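Local coordinates for outer membrane protein Omp121 (Bacteroides thetaiotaomicron, PDB 5FQ8) that probably imports nutrients across the bacterial outer membrane as a TonB-dependent receptor, and binds calcium ions, at residues 99-104 and 151-156; 105-110 and 401-406. All coordinates share one frame; numbering follows the deposited sequence.

Contact 1: 99-104 and 151-156; sequences QPLYVV and ALYGSR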
ATOM      1  N   GLN B  99      25.391  20.199  -4.685  1.00 25.25           N
ATOM      2  CA  GLN B  99      24.798  21.510  -4.802  1.00 25.34           C
ATOM      3  C   GLN B  99      25.381  22.427  -3.737  1.00 25.76           C
ATOM      4  O   GLN B  99      25.743  21.970  -2.655  1.00 25.87           O
ATOM      5  CB  GLN B  99      23.295  21.427  -4.642  1.00 25.04           C
ATOM      6  CG  GLN B  99      22.705  20.206  -5.272  1.00 24.65           C
ATOM      7  CD  GLN B  99      22.786  20.243  -6.764  1.00 24.55           C
ATOM      8  OE1 GLN B  99      22.253  21.135  -7.389  1.00 24.57           O
ATOM      9  NE2 GLN B  99      23.454  19.275  -7.344  1.00 24.48           N
ATOM     10  N   PRO B 100      25.496  23.718  -4.028  1.00 26.02           N
ATOM     11  CA  PRO B 100      25.902  24.674  -3.000  1.00 26.44           C
ATOM     12  C   PRO B 100      24.794  24.939  -1.993  1.00 26.38           C
ATOM     13  O   PRO B 100      23.604  24.739  -2.245  1.00 26.06           O
ATOM     14  CB  PRO B 100      26.209  25.931  -3.810  1.00 26.71           C
ATOM     15  CG  PRO B 100      25.326  25.816  -4.973  1.00 26.37           C
ATOM     16  CD  PRO B 100      25.307  24.376  -5.327  1.00 25.99           C
ATOM     17  N   LEU B 101      25.214  25.408  -0.831  1.00 26.74           N
ATOM     18  CA  LEU B 101      24.277  25.784   0.213  1.00 26.79           C
ATOM     19  C   LEU B 101      23.574  27.073  -0.181  1.00 26.91           C
ATOM     20  O   LEU B 101      24.197  28.135  -0.220  1.00 27.32           O
ATOM     21  CB  LEU B 101      25.015  25.962   1.531  1.00 27.22           C
ATOM     22  CG  LEU B 101      24.165  26.555   2.637  1.00 27.38           C
ATOM     23  CD1 LEU B 101      23.037  25.611   2.947  1.00 26.99           C
ATOM     24  CD2 LEU B 101      25.013  26.781   3.841  1.00 27.86           C
ATOM     25  N   TYR B 102      22.282  26.991  -0.462  1.00 26.61           N
ATOM     26  CA  TYR B 102      21.490  28.183  -0.699  1.00 26.76           C
ATOM     27  C   TYR B 102      21.165  28.859   0.628  1.00 27.10           C
ATOM     28  O   TYR B 102      20.612  28.226   1.526  1.00 26.99           O
ATOM     29  CB  TYR B 102      20.206  27.821  -1.432  1.00 26.36           C
ATOM     30  CG  TYR B 102      20.369  27.395  -2.862  1.00 26.08           C
ATOM     31  CD1 TYR B 102      20.729  26.102  -3.180  1.00 25.77           C
ATOM     32  CD2 TYR B 102      20.115  28.274  -3.900  1.00 26.17           C
ATOM     33  CE1 TYR B 102      20.846  25.694  -4.483  1.00 25.55           C
ATOM     34  CE2 TYR B 102      20.228  27.872  -5.200  1.00 25.95           C
ATOM     35  CZ  TYR B 102      20.596  26.576  -5.489  1.00 25.64           C
ATOM     36  OH  TYR B 102      20.712  26.160  -6.788  1.00 25.45           O
ATOM     37  N   VAL B 103      21.492  30.140   0.754  1.00 27.55           N
ATOM     38  CA  VAL B 103      21.260  30.910   1.975  1.00 27.95           C
ATOM     39  C   VAL B 103      20.452  32.148   1.615  1.00 28.16           C
ATOM     40  O   VAL B 103      20.867  32.926   0.756  1.00 47.83           O
ATOM     41  CB  VAL B 103      22.590  31.310   2.642  1.00 28.43           C
ATOM     42  CG1 VAL B 103      22.340  32.072   3.893  1.00 28.88           C
ATOM     43  CG2 VAL B 103      23.413  30.097   2.943  1.00 28.27           C
ATOM     44  N   VAL B 104      19.307  32.348   2.251  1.00 28.18           N
ATOM     45  CA  VAL B 104      18.351  33.327   1.748  1.00 28.30           C
ATOM     46  C   VAL B 104      18.349  34.635   2.541  1.00 58.32           C
ATOM     47  O   VAL B 104      18.471  35.706   1.953  1.00 43.83           O
ATOM     48  CB  VAL B 104      16.937  32.733   1.618  1.00 27.92           C
ATOM     49  CG1 VAL B 104      15.944  33.836   1.528  1.00 28.20           C
ATOM     50  CG2 VAL B 104      16.867  31.924   0.351  1.00 27.44           C
ATOM     51  N   ALA B 151      33.371  29.363   7.844  1.00 31.86           N
ATOM     52  CA  ALA B 151      32.963  29.283   9.240  1.00 32.08           C
ATOM     53  C   ALA B 151      31.556  29.803   9.469  1.00 47.27           C
ATOM     54  O   ALA B 151      30.931  29.458  10.477  1.00 31.81           O
ATOM     55  CB  ALA B 151      33.934  30.061  10.115  1.00 32.89           C
ATOM     56  N   LEU B 152      31.040  30.624   8.567  1.00 41.68           N
ATOM     57  CA  LEU B 152      29.767  31.262   8.843  1.00 39.17           C
ATOM     58  C   LEU B 152      28.594  30.346   8.548  1.00 38.52           C
ATOM     59  O   LEU B 152      27.572  30.424   9.228  1.00 42.37           O
ATOM     60  CB  LEU B 152      29.652  32.548   8.037  1.00 35.12           C
ATOM     61  CG  LEU B 152      29.023  33.727   8.760  1.00 41.96           C
ATOM     62  CD1 LEU B 152      29.743  33.964  10.053  1.00 32.77           C
ATOM     63  CD2 LEU B 152      29.134  34.937   7.896  1.00 32.35           C
ATOM     64  N   TYR B 153      28.711  29.473   7.558  1.00 37.54           N
ATOM     65  CA  TYR B 153      27.581  28.655   7.171  1.00 37.08           C
ATOM     66  C   TYR B 153      27.799  27.172   7.398  1.00 29.45           C
ATOM     67  O   TYR B 153      26.833  26.407   7.317  1.00 28.98           O
ATOM     68  CB  TYR B 153      27.233  28.883   5.700  1.00 35.93           C
ATOM     69  CG  TYR B 153      27.207  30.330   5.313  1.00 45.40           C
ATOM     70  CD1 TYR B 153      26.147  31.149   5.674  1.00 45.98           C
ATOM     71  CD2 TYR B 153      28.248  30.880   4.576  1.00 49.36           C
ATOM     72  CE1 TYR B 153      26.127  32.478   5.312  1.00 46.27           C
ATOM     73  CE2 TYR B 153      28.238  32.205   4.207  1.00 58.00           C
ATOM     74  CZ  TYR B 153      27.175  33.001   4.577  1.00 54.11           C
ATOM     75  OH  TYR B 153      27.164  34.326   4.208  1.00 48.63           O
ATOM     76  N   GLY B 154      29.018  26.747   7.675  1.00 29.74           N
ATOM     77  CA  GLY B 154      29.248  25.381   8.092  1.00 29.91           C
ATOM     78  C   GLY B 154      29.634  24.456   6.958  1.00 29.19           C
ATOM     79  O   GLY B 154      30.018  24.876   5.865  1.00 29.13           O
ATOM     80  N   SER B 155      29.502  23.157   7.235  1.00 28.94           N
ATOM     81  CA  SER B 155      30.055  22.144   6.345  1.00 29.53           C
ATOM     82  C   SER B 155      29.463  22.239   4.950  1.00 35.98           C
ATOM     83  O   SER B 155      30.189  22.135   3.958  1.00 35.00           O
ATOM     84  CB  SER B 155      29.821  20.757   6.924  1.00 28.49           C
ATOM     85  OG  SER B 155      28.446  20.459   6.970  1.00 28.05           O
ATOM     86  N   ARG B 156      28.157  22.473   4.851  1.00 27.86           N
ATOM     87  CA  ARG B 156      27.530  22.487   3.536  1.00 27.42           C
ATOM     88  C   ARG B 156      28.126  23.547   2.634  1.00 34.96           C
ATOM     89  O   ARG B 156      27.937  23.487   1.418  1.00 29.38           O
ATOM     90  CB  ARG B 156      26.025  22.697   3.657  1.00 27.11           C
ATOM     91  CG  ARG B 156      25.326  21.630   4.442  1.00 26.90           C
ATOM     92  CD  ARG B 156      23.860  21.882   4.493  1.00 26.65           C
ATOM     93  NE  ARG B 156      23.494  22.764   5.586  1.00 26.99           N
ATOM     94  CZ  ARG B 156      22.244  23.086   5.872  1.00 26.88           C
ATOM     95  NH1 ARG B 156      21.262  22.600   5.141  1.00 26.45           N
ATOM     96  NH2 ARG B 156      21.981  23.888   6.881  1.00 27.24           N
TER
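The guanidinium of Arg156 has Leu101 CD1 over one face, 3.8 Å above its plane and displaced toward the rim, while the ring of Tyr153 meets Leu101 CD2 and Val103 CG2 obliquely. One face of that ring is taken from within its own segment, by Leu152 CB above the centre. Leu101 reaches both residues with its two methyls: CD2 lies 3.6 Å from Tyr153 CB, and CD1 sits 3.9 Å from Arg156 NE. Its CG stands anti to the backbone N (chi1 171°), which carries the fork out toward residues 151-156. Both Val103 methyls meet the CD1-CE1 flank of the ring at a slant, with CG2 4.0 Å from Tyr153 CD1 and CG1 4.1 Å from Tyr153 CE1. Nearer the backbone, Leu101 CB comes within 3.8 Å of Arg156 O. The Arg156 chain bends at chi3 (-86°), folding its flat end back over the leucine; its NH1 has a long, weak ion pair with Glu456. In the plug, strand 101-103 is an outermost strand of a four-stranded mixed sheet, and runs parallel to strand 161-166. The loop at 151-156 leads into that neighbour, so the contact packs a connection against the sheet that it helps build. With no hydrogen bond between the segments and 250 Å² buried, cohesion between them probably rests on apolar packing and on aliphatic cover over a charged group.

Contact 2: 105-110 and 401-406; sequences DGVPLN and TYRMGL. With KR0 (3-decanoyloxypropyl decanoate), chain K; C8E ((hydroxyethyloxy)tri(ethyloxy)octane), chain U.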
ATOM      1  N   ASP B 105      18.201  34.622   3.855  1.00 29.13           N
ATOM      2  CA  ASP B 105      18.200  35.957   4.476  1.00 29.75           C
ATOM      3  C   ASP B 105      18.660  36.148   5.917  1.00 43.55           C
ATOM      4  O   ASP B 105      17.996  36.881   6.637  1.00 42.34           O
ATOM      5  CB  ASP B 105      16.780  36.549   4.417  1.00 29.81           C
ATOM      6  CG  ASP B 105      16.533  37.420   3.190  1.00 29.88           C
ATOM      7  OD1 ASP B 105      17.446  38.134   2.748  1.00 30.17           O
ATOM      8  OD2 ASP B 105      15.396  37.392   2.666  1.00 29.68           O
ATOM      9  N   GLY B 106      19.762  35.557   6.375  1.00 31.41           N
ATOM     10  CA  GLY B 106      20.537  34.550   5.694  1.00 29.81           C
ATOM     11  C   GLY B 106      20.384  33.276   6.494  1.00 32.87           C
ATOM     12  O   GLY B 106      21.098  33.030   7.468  1.00 32.13           O
ATOM     13  N   VAL B 107      19.401  32.487   6.093  1.00 29.03           N
ATOM     14  CA  VAL B 107      19.095  31.210   6.704  1.00 32.08           C
ATOM     15  C   VAL B 107      19.219  30.144   5.630  1.00 28.16           C
ATOM     16  O   VAL B 107      18.759  30.366   4.508  1.00 27.92           O
ATOM     17  CB  VAL B 107      17.679  31.206   7.298  1.00 37.19           C
ATOM     18  CG1 VAL B 107      17.324  29.805   7.796  1.00 46.84           C
ATOM     19  CG2 VAL B 107      17.587  32.237   8.386  1.00 43.91           C
ATOM     20  N   PRO B 108      19.835  29.003   5.906  1.00 27.97           N
ATOM     21  CA  PRO B 108      19.907  27.956   4.891  1.00 27.46           C
ATOM     22  C   PRO B 108      18.534  27.598   4.366  1.00 27.07           C
ATOM     23  O   PRO B 108      17.557  27.536   5.110  1.00 27.10           O
ATOM     24  CB  PRO B 108      20.546  26.791   5.642  1.00 27.41           C
ATOM     25  CG  PRO B 108      21.375  27.451   6.680  1.00 27.96           C
ATOM     26  CD  PRO B 108      20.622  28.663   7.098  1.00 28.27           C
ATOM     27  N   LEU B 109      18.468  27.374   3.067  1.00 26.74           N
ATOM     28  CA  LEU B 109      17.234  27.022   2.385  1.00 26.39           C
ATOM     29  C   LEU B 109      17.248  25.544   2.031  1.00 25.95           C
ATOM     30  O   LEU B 109      18.283  25.003   1.645  1.00 27.45           O
ATOM     31  CB  LEU B 109      17.079  27.850   1.120  1.00 26.37           C
ATOM     32  CG  LEU B 109      15.809  27.657   0.313  1.00 26.07           C
ATOM     33  CD1 LEU B 109      14.702  28.339   1.042  1.00 26.30           C
ATOM     34  CD2 LEU B 109      15.967  28.216  -1.086  1.00 26.03           C
ATOM     35  N   ASN B 110      16.105  24.887   2.163  1.00 25.71           N
ATOM     36  CA  ASN B 110      16.048  23.488   1.780  1.00 25.32           C
ATOM     37  C   ASN B 110      16.129  23.377   0.268  1.00 25.05           C
ATOM     38  O   ASN B 110      15.394  24.051  -0.453  1.00 25.03           O
ATOM     39  CB  ASN B 110      14.775  22.824   2.305  1.00 25.17           C
ATOM     40  CG  ASN B 110      14.622  21.403   1.816  1.00 24.79           C
ATOM     41  OD1 ASN B 110      13.836  21.133   0.919  1.00 30.80           O
ATOM     42  ND2 ASN B 110      15.390  20.488   2.390  1.00 24.78           N
ATOM     43  N   THR B 401      22.980  39.367  17.657  1.00 35.72           N
ATOM     44  CA  THR B 401      22.065  38.902  16.628  1.00 34.98           C
ATOM     45  C   THR B 401      21.603  37.491  16.937  1.00 48.41           C
ATOM     46  O   THR B 401      22.424  36.589  17.103  1.00 38.96           O
ATOM     47  CB  THR B 401      22.718  38.956  15.254  1.00 34.63           C
ATOM     48  OG1 THR B 401      22.833  40.319  14.848  1.00 35.09           O
ATOM     49  CG2 THR B 401      21.874  38.225  14.255  1.00 33.84           C
ATOM     50  N   TYR B 402      20.292  37.309  17.028  1.00 34.19           N
ATOM     51  CA  TYR B 402      19.679  35.995  17.063  1.00 33.60           C
ATOM     52  C   TYR B 402      18.883  35.807  15.787  1.00 32.96           C
ATOM     53  O   TYR B 402      18.052  36.648  15.440  1.00 33.06           O
ATOM     54  CB  TYR B 402      18.769  35.820  18.280  1.00 33.87           C
ATOM     55  CG  TYR B 402      17.955  34.541  18.223  1.00 33.27           C
ATOM     56  CD1 TYR B 402      18.573  33.300  18.224  1.00 32.91           C
ATOM     57  CD2 TYR B 402      16.570  34.576  18.155  1.00 43.18           C
ATOM     58  CE1 TYR B 402      17.843  32.143  18.159  1.00 32.41           C
ATOM     59  CE2 TYR B 402      15.839  33.424  18.092  1.00 32.61           C
ATOM     60  CZ  TYR B 402      16.479  32.213  18.098  1.00 32.26           C
ATOM     61  OH  TYR B 402      15.748  31.058  18.038  1.00 31.79           O
ATOM     62  N   ARG B 403      19.142  34.717  15.091  1.00 32.35           N
ATOM     63  CA  ARG B 403      18.428  34.402  13.866  1.00 31.73           C
ATOM     64  C   ARG B 403      18.029  32.940  13.898  1.00 31.19           C
ATOM     65  O   ARG B 403      18.822  32.087  14.291  1.00 31.13           O
ATOM     66  CB  ARG B 403      19.286  34.687  12.656  1.00 31.56           C
ATOM     67  CG  ARG B 403      18.718  34.182  11.369  1.00 30.91           C
ATOM     68  CD  ARG B 403      19.820  34.104  10.339  1.00 53.01           C
ATOM     69  NE  ARG B 403      20.574  35.347  10.327  1.00 47.10           N
ATOM     70  CZ  ARG B 403      21.864  35.436  10.045  1.00 44.00           C
ATOM     71  NH1 ARG B 403      22.553  34.345   9.756  1.00 45.18           N
ATOM     72  NH2 ARG B 403      22.458  36.620  10.066  1.00 51.71           N
ATOM     73  N   MET B 404      16.798  32.659  13.499  1.00 30.83           N
ATOM     74  CA  MET B 404      16.230  31.323  13.567  1.00 30.36           C
ATOM     75  C   MET B 404      15.474  31.060  12.283  1.00 29.81           C
ATOM     76  O   MET B 404      14.679  31.892  11.855  1.00 29.88           O
ATOM     77  CB  MET B 404      15.291  31.165  14.767  1.00 30.62           C
ATOM     78  CG  MET B 404      14.396  29.927  14.715  1.00 41.49           C
ATOM     79  SD  MET B 404      13.551  29.553  16.261  1.00 41.50           S
ATOM     80  CE  MET B 404      12.570  28.165  15.762  1.00 44.96           C
ATOM     81  N   GLY B 405      15.721  29.916  11.668  1.00 29.85           N
ATOM     82  CA  GLY B 405      15.057  29.553  10.436  1.00 28.77           C
ATOM     83  C   GLY B 405      14.268  28.275  10.605  1.00 28.40           C
ATOM     84  O   GLY B 405      14.647  27.394  11.372  1.00 28.40           O
ATOM     85  N   LEU B 406      13.156  28.189   9.884  1.00 28.11           N
ATOM     86  CA  LEU B 406      12.332  26.995   9.826  1.00 27.74           C
ATOM     87  C   LEU B 406      11.918  26.774   8.388  1.00 27.29           C
ATOM     88  O   LEU B 406      11.505  27.717   7.719  1.00 27.36           O
ATOM     89  CB  LEU B 406      11.091  27.120  10.703  1.00 27.98           C
ATOM     90  CG  LEU B 406      10.144  25.927  10.695  1.00 27.67           C
ATOM     91  CD1 LEU B 406      10.524  25.042  11.820  1.00 27.77           C
ATOM     92  CD2 LEU B 406       8.724  26.353  10.844  1.00 27.83           C
TER
HETATM   93  C1  KR0 K1985      19.524  22.255  18.227  1.00 41.70           C
HETATM   94  O1  KR0 K1985      19.914  23.514  18.770  1.00 42.88           O
HETATM   95  C2  KR0 K1985      18.970  22.537  16.847  1.00 41.40           C
HETATM   96  C3  KR0 K1985      17.471  22.346  16.815  1.00 41.26           C
HETATM   97  C4  KR0 K1985      13.369  25.081  20.471  1.00 45.06           C
HETATM   98  O4  KR0 K1985      16.775  23.392  17.484  1.00 42.32           O
HETATM   99  C5  KR0 K1985      15.360  23.183  17.747  1.00 42.33           C
HETATM  100  C6  KR0 K1985      13.916  26.464  20.103  1.00 45.99           C
HETATM  101  C7  KR0 K1985      19.165  24.122  19.859  1.00 47.80           C
HETATM  102  C8  KR0 K1985      12.945  27.616  20.367  1.00 47.18           C
HETATM  103  O8  KR0 K1985      14.879  22.127  17.407  1.00 41.44           O
HETATM  104  C9  KR0 K1985      13.494  28.958  19.867  1.00 48.09           C
HETATM  105  O9  KR0 K1985      18.825  23.443  20.806  1.00 49.82           O
HETATM  106  C10 KR0 K1985      14.482  24.220  18.400  1.00 43.45           C
HETATM  107  C11 KR0 K1985      14.211  23.946  19.877  1.00 43.83           C
HETATM  108  C12 KR0 K1985      18.800  25.583  19.834  1.00 46.55           C
HETATM  109  C13 KR0 K1985      19.070  26.185  21.207  1.00 45.99           C
HETATM  110  C14 KR0 K1985      12.750  30.162  20.456  1.00 57.18           C
HETATM  111  C15 KR0 K1985      13.026  31.460  19.702  1.00 50.38           C
HETATM  112  C16 KR0 K1985      12.117  32.591  20.125  1.00 51.73           C
HETATM  113  C17 KR0 K1985      19.220  27.700  21.145  1.00 47.25           C
HETATM  114  C18 KR0 K1985      17.955  28.452  21.539  1.00 48.06           C
HETATM  115  C19 KR0 K1985      18.153  29.946  21.293  1.00 49.28           C
HETATM  116  C20 KR0 K1985      17.096  30.827  21.952  1.00 50.39           C
HETATM  117  C21 KR0 K1985      17.330  32.300  21.604  1.00 55.16           C
HETATM  118  C22 KR0 K1985      16.602  33.243  22.562  1.00 52.95           C
HETATM  119  C23 KR0 K1985      16.566  34.683  22.092  1.00 54.18           C
HETATM  120  C8  C8E U1989      10.101  23.265  17.201  1.00 23.59           C
HETATM  121  O9  C8E U1989       9.697  24.163  16.194  1.00 29.61           O
HETATM  122  C10 C8E U1989       9.866  25.483  16.647  1.00 36.02           C
HETATM  123  C11 C8E U1989       8.802  26.423  16.087  1.00 39.41           C
HETATM  124  O12 C8E U1989       9.404  27.694  15.970  1.00 41.85           O
HETATM  125  C13 C8E U1989       8.563  28.703  15.469  1.00 39.24           C
HETATM  126  C14 C8E U1989       9.434  29.897  15.083  1.00 38.91           C
HETATM  127  O15 C8E U1989      10.194  29.609  13.929  1.00 38.97           O
HETATM  128  C16 C8E U1989      10.724  30.775  13.348  1.00 42.55           C
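Plug meets barrel wall here: Gly106 and Val107, on the plug loop after strand 101-103, lie against Arg403 and Gly405 of barrel strand 398-417. Val107 divides its methyls between the two, CG2 at 3.5 Å from Arg403 CD and CG1 at 3.5 Å from Gly405 CA. The second approach depends on the glycine, since a CB there would point toward the loop and collide with CG1. The side chains of Val107 and Arg403 run antiparallel past one another; the arginine chain, bent at chi3 (-48°), carries its guanidinium to the loop, with Gly106 N over one face and Gly106 O 3.0 Å from Arg403 NH1. Its NE is hydrogen-bonded to Gln389 on the adjacent strand, 376-394, limiting the guanidinium's rotation. As in a transmembrane beta barrel, side chains alternate along the strand: Arg403 faces the plug, whereas Tyr402, Met404 and Leu406 point the other way, the first two into the pocket of 3-decanoyloxypropyl decanoate. One acyl chain crosses a face of the Tyr402 ring, its C21 3.5 Å above the plane and toward the rim; the other passes the hydroxyl, and its C9 lies 3.7 Å from Met404 SD. With an alanine at Tyr402 the C21 chain would probably lose the ring face beneath it, and a gap would open beside both chains. Met404 CE lies 3.2 Å from O12 of a detergent molecule, and Leu406 packs on Tyr314 of a second copy of this protein.

Contact 1 lies wholly within the plug, whereas contact 2 joins the plug to the barrel; both are partly buried, and contact 1 is nearer the chain's centre (about 19 Å against 26 Å, centre to centre). They share a continuous run of chain, 99-110, which packs first on its own domain and then on the wall. Tyr102 O and Leu109 N, 2.8 Å apart in a probable hydrogen bond, tie them, and Pro108 CB packs against Leu101 CD1. Both lay an aliphatic side chain on an arginine, but in contact 2 the guanidinium also approaches a backbone carbonyl, the valine packs on a glycine, and the strand's far side meets a lipid-like ligand and a detergent.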